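Local coordinates for HcgC (PDB 5O4H), which probably transfers a methyl group from S-adenosylmethionine to a pyridinol precursor during biosynthesis of the FeGP cofactor, at the interface of chains A and B and the interface of chains A and C. Coordinates in Å, arbitrary orientation; residue numbers count along the deposited sequence, not the author numbering. Chains: chain A/B/C, HcgC.

Contact 1: the interface of chains A and B. Residues chain A 203-207; chain B 202-205.
A:Leu205 and B:Leu205 meet backbone to backbone as an antiparallel beta bridge, each lying in the loop just beyond strand 198-203 of its own chain. The amide N of A:Leu205 donates to the carbonyl O of B:Leu205 at 3.2 Å, while the reciprocal bond from the N of B:Leu205 to the O of A:Leu205 is weak. Apolar side chains back up this short pairing. In A:Leu205, CG lies beside the backbone N and anti to the carbonyl carbon (chi1 -63°), which brings one branch tip, CD1, to the CG–CD edge of B:Pro203, 3.9 Å from its CD. The two-fold twin sets CD1 of B:Leu205 3.8 Å from CD of A:Pro203, the side chains again crossing at an oblique angle, tip against the CG–CD edge. Farther along, the CG2 branch of B:Ile202 reaches CB of A:Leu205 at 3.9 Å and also abuts the backbone carbonyl O of A:Lys206. Beyond A:Lys206 a water joins the chains. The amide N of A:Tyr207 bonds to water 1 at 3.0 Å. The O of water 1 lies 2.6 Å from the side-chain amide oxygen OD1 of B:Asn204. This water carries the polar link past the bridge, and OD1 also lies against CA of A:Lys206. The two symmetry-related leucine–proline contacts, both on one face of the bridge, thus join the ends of two equivalent strands, a seam that probably contributes to pairing of the subunits.

Contact 2: the interface of chains A and C. Residues chain A 166, 168, 252-254, 256; chain C 140-142.
C:His140 packs one face against A:Tyr166 and points its ring edge at A:Asp254, burying the most surface of the patch. Its CG is anti to the backbone N (chi1 -169°), carrying the imidazole into chain A. There NE2 donates to the carboxylate oxygen OD2 of A:Asp254 at 2.7 Å; the oxygen lies at the edge of the ring, in its plane, and accepts through its anti lone pair. The carboxylate is turned 40° from the imidazole. CD2 of A:Tyr166 lies over the imidazole toward its rim, 3.6 Å from CG of C:His140, the two side chains crossing at about a right angle. CE1 of A:Phe256 touches the histidine at CE1, 3.8 Å away. An alanine in place of C:His140 would probably leave A:Asp254 without its imidazole mate and open a gap beside the A:Tyr166 ring. The backbone N of C:Lys142, at the start of helix 142-147, donates almost straight (165° at H) to the hydroxyl OG of A:Ser168 at 2.8 Å. The poorly ordered lysine side chain runs past A:Asp254, bending near its tip toward a weak bond with the carbonyl O of A:Arg252. NH2 of A:Arg252 also makes a bent hydrogen bond to the carbonyl O of A:Ser168 at 3.2 Å, and may help place the serine. The site docks a loop and helix start of chain C against strands 159-167 and 253-259 of chain A and adjoining loop residues, probably contributing to the four-chain deposited assembly.

Contact 1: the interface of chains A and B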
# COMPACT_ATOMS: atom_id res chain seq x y z
N PRO A 203 10.15 10.17 7.94
CA PRO A 203 10.61 11.00 6.84
C PRO A 203 10.85 12.40 7.46
O PRO A 203 10.06 12.86 8.28
CB PRO A 203 9.42 10.99 5.88
CG PRO A 203 8.25 10.87 6.76
CD PRO A 203 8.68 10.07 7.94
N ASN A 204 11.94 13.09 7.09
CA ASN A 204 12.22 14.40 7.64
C ASN A 204 11.55 15.34 6.69
O ASN A 204 12.17 15.82 5.77
CB ASN A 204 13.71 14.67 7.71
CG ASN A 204 14.29 13.93 8.86
OD1 ASN A 204 13.76 14.01 9.98
ND2 ASN A 204 15.26 13.06 8.61
N LEU A 205 10.28 15.60 6.92
CA LEU A 205 9.51 16.48 6.05
C LEU A 205 8.77 17.54 6.81
O LEU A 205 8.45 17.41 7.98
CB LEU A 205 8.50 15.66 5.27
CG LEU A 205 9.06 14.64 4.30
CD1 LEU A 205 7.97 13.73 3.79
CD2 LEU A 205 9.75 15.30 3.12
N LYS A 206 8.47 18.60 6.07
CA LYS A 206 7.77 19.74 6.59
C LYS A 206 7.19 20.52 5.44
O LYS A 206 7.46 20.23 4.28
CB LYS A 206 8.74 20.62 7.37
CG LYS A 206 9.75 21.40 6.52
CD LYS A 206 10.49 22.40 7.30
CE LYS A 206 9.67 23.64 7.55
NZ LYS A 206 10.25 24.43 8.68
N TYR A 207 6.42 21.54 5.77
CA TYR A 207 5.78 22.38 4.79
C TYR A 207 6.84 23.35 4.22
O TYR A 207 6.97 24.50 4.65
CB TYR A 207 4.59 23.07 5.46
CG TYR A 207 3.86 24.09 4.63
CD1 TYR A 207 3.56 23.84 3.30
CD2 TYR A 207 3.41 25.27 5.19
CE1 TYR A 207 2.89 24.80 2.53
CE2 TYR A 207 2.73 26.22 4.44
CZ TYR A 207 2.48 25.98 3.11
OH TYR A 207 1.80 26.92 2.38
N ILE B 202 1.87 16.47 2.80
CA ILE B 202 3.11 16.40 3.53
C ILE B 202 2.92 16.23 5.01
O ILE B 202 2.31 17.12 5.63
CB ILE B 202 3.99 17.66 3.28
CG1 ILE B 202 4.36 17.79 1.82
CG2 ILE B 202 5.28 17.54 4.11
CD1 ILE B 202 5.15 19.03 1.46
N PRO B 203 3.49 15.20 5.64
CA PRO B 203 3.39 15.12 7.11
C PRO B 203 4.48 16.00 7.74
O PRO B 203 5.54 16.19 7.16
CB PRO B 203 3.73 13.66 7.39
CG PRO B 203 4.72 13.30 6.32
CD PRO B 203 4.28 14.07 5.09
N ASN B 204 4.22 16.53 8.94
CA ASN B 204 5.21 17.33 9.63
C ASN B 204 5.88 16.35 10.59
O ASN B 204 5.47 16.24 11.73
CB ASN B 204 4.55 18.47 10.41
CG ASN B 204 4.21 19.60 9.47
OD1 ASN B 204 5.01 19.97 8.60
ND2 ASN B 204 2.99 20.07 9.52
N LEU B 205 6.89 15.62 10.11
CA LEU B 205 7.59 14.65 10.95
C LEU B 205 9.07 14.88 10.98
O LEU B 205 9.66 15.40 10.04
CB LEU B 205 7.31 13.22 10.48
CG LEU B 205 5.88 12.72 10.58
CD1 LEU B 205 5.70 11.41 9.85
CD2 LEU B 205 5.45 12.54 12.02
O HOH W 1 5.95 22.44 8.64

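Contact 2: the interface of chains A and C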
# COMPACT_ATOMS: atom_id res chain seq x y z
N TYR A 166 7.67 12.15 -14.44
CA TYR A 166 6.94 11.12 -13.70
C TYR A 166 7.89 10.20 -12.98
O TYR A 166 9.10 10.25 -13.20
CB TYR A 166 6.16 10.25 -14.68
CG TYR A 166 5.29 10.98 -15.67
CD1 TYR A 166 4.11 11.59 -15.28
CD2 TYR A 166 5.63 11.04 -17.02
CE1 TYR A 166 3.30 12.25 -16.19
CE2 TYR A 166 4.83 11.69 -17.94
CZ TYR A 166 3.66 12.29 -17.53
OH TYR A 166 2.89 12.92 -18.47
N SER A 168 8.52 6.40 -12.76
CA SER A 168 8.20 5.17 -13.46
C SER A 168 7.62 4.16 -12.51
O SER A 168 8.20 3.91 -11.45
CB SER A 168 9.44 4.62 -14.15
OG SER A 168 9.10 3.66 -15.13
N ARG A 252 13.73 6.11 -10.44
CA ARG A 252 12.48 5.98 -11.17
C ARG A 252 12.05 7.29 -11.83
O ARG A 252 11.26 7.24 -12.76
CB ARG A 252 11.38 5.47 -10.25
CG ARG A 252 11.60 4.04 -9.80
CD ARG A 252 10.49 3.64 -8.85
NE ARG A 252 10.48 2.22 -8.46
CZ ARG A 252 10.17 1.20 -9.23
NH1 ARG A 252 10.20 -0.03 -8.74
NH2 ARG A 252 9.83 1.38 -10.50
N VAL A 253 12.57 8.45 -11.37
CA VAL A 253 12.20 9.73 -11.96
C VAL A 253 12.63 9.78 -13.41
O VAL A 253 13.80 9.48 -13.73
CB VAL A 253 12.76 10.93 -11.18
CG1 VAL A 253 12.42 12.26 -11.89
CG2 VAL A 253 12.20 10.94 -9.77
N ASP A 254 11.70 10.12 -14.31
CA ASP A 254 11.95 10.20 -15.73
C ASP A 254 11.36 11.52 -16.24
O ASP A 254 10.18 11.75 -16.08
CB ASP A 254 11.27 9.02 -16.43
CG ASP A 254 11.62 8.81 -17.88
OD1 ASP A 254 12.71 9.23 -18.30
OD2 ASP A 254 10.87 8.09 -18.56
N PHE A 256 11.15 14.23 -19.62
CA PHE A 256 11.37 14.35 -21.06
C PHE A 256 10.51 15.45 -21.62
O PHE A 256 9.47 15.77 -21.05
CB PHE A 256 11.08 13.02 -21.77
CG PHE A 256 9.69 12.47 -21.54
CD1 PHE A 256 9.41 11.71 -20.41
CD2 PHE A 256 8.66 12.75 -22.42
CE1 PHE A 256 8.12 11.22 -20.18
CE2 PHE A 256 7.38 12.27 -22.19
CZ PHE A 256 7.12 11.51 -21.08
N HIS C 140 2.87 6.35 -15.97
CA HIS C 140 4.20 6.24 -16.54
C HIS C 140 5.01 5.01 -16.15
O HIS C 140 5.14 4.65 -15.00
CB HIS C 140 5.03 7.47 -16.25
CG HIS C 140 6.30 7.52 -17.05
ND1 HIS C 140 6.28 7.71 -18.41
CD2 HIS C 140 7.58 7.42 -16.64
CE1 HIS C 140 7.55 7.73 -18.79
NE2 HIS C 140 8.36 7.54 -17.77
N ASP C 141 5.56 4.38 -17.18
CA ASP C 141 6.42 3.20 -17.05
C ASP C 141 7.44 3.34 -18.20
O ASP C 141 7.07 3.39 -19.37
CB ASP C 141 5.62 1.90 -17.06
CG ASP C 141 6.49 0.65 -17.03
OD1 ASP C 141 7.14 0.35 -18.06
OD2 ASP C 141 6.48 -0.06 -16.01
N LYS C 142 8.73 3.42 -17.88
CA LYS C 142 9.81 3.55 -18.86
C LYS C 142 9.78 2.48 -19.95
O LYS C 142 9.89 2.81 -21.11
CB LYS C 142 11.18 3.50 -18.19
CG LYS C 142 11.54 4.76 -17.48
CD LYS C 142 12.99 4.65 -17.03
CE LYS C 142 13.46 5.79 -16.18
NZ LYS C 142 12.96 5.73 -14.77

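Chain A takes part in both contacts, whose C-alpha centres lie about 24 Å apart, but uses different elements in each. Contact 1 involves the end of strand 198-203 and the loop after it, whereas contact 2 draws on strands 159-167 and 253-259 and adjoining loop residues; the two share no residue. Contact 1 pairs the same segment from both chains, while contact 2 sets unlike segments against each other and recurs with the chains exchanged. Two separate two-fold interfaces allow one subunit to hold two neighbours at once, consistent with the four-copy deposited assembly, although the structure alone does not show that this is the functional form.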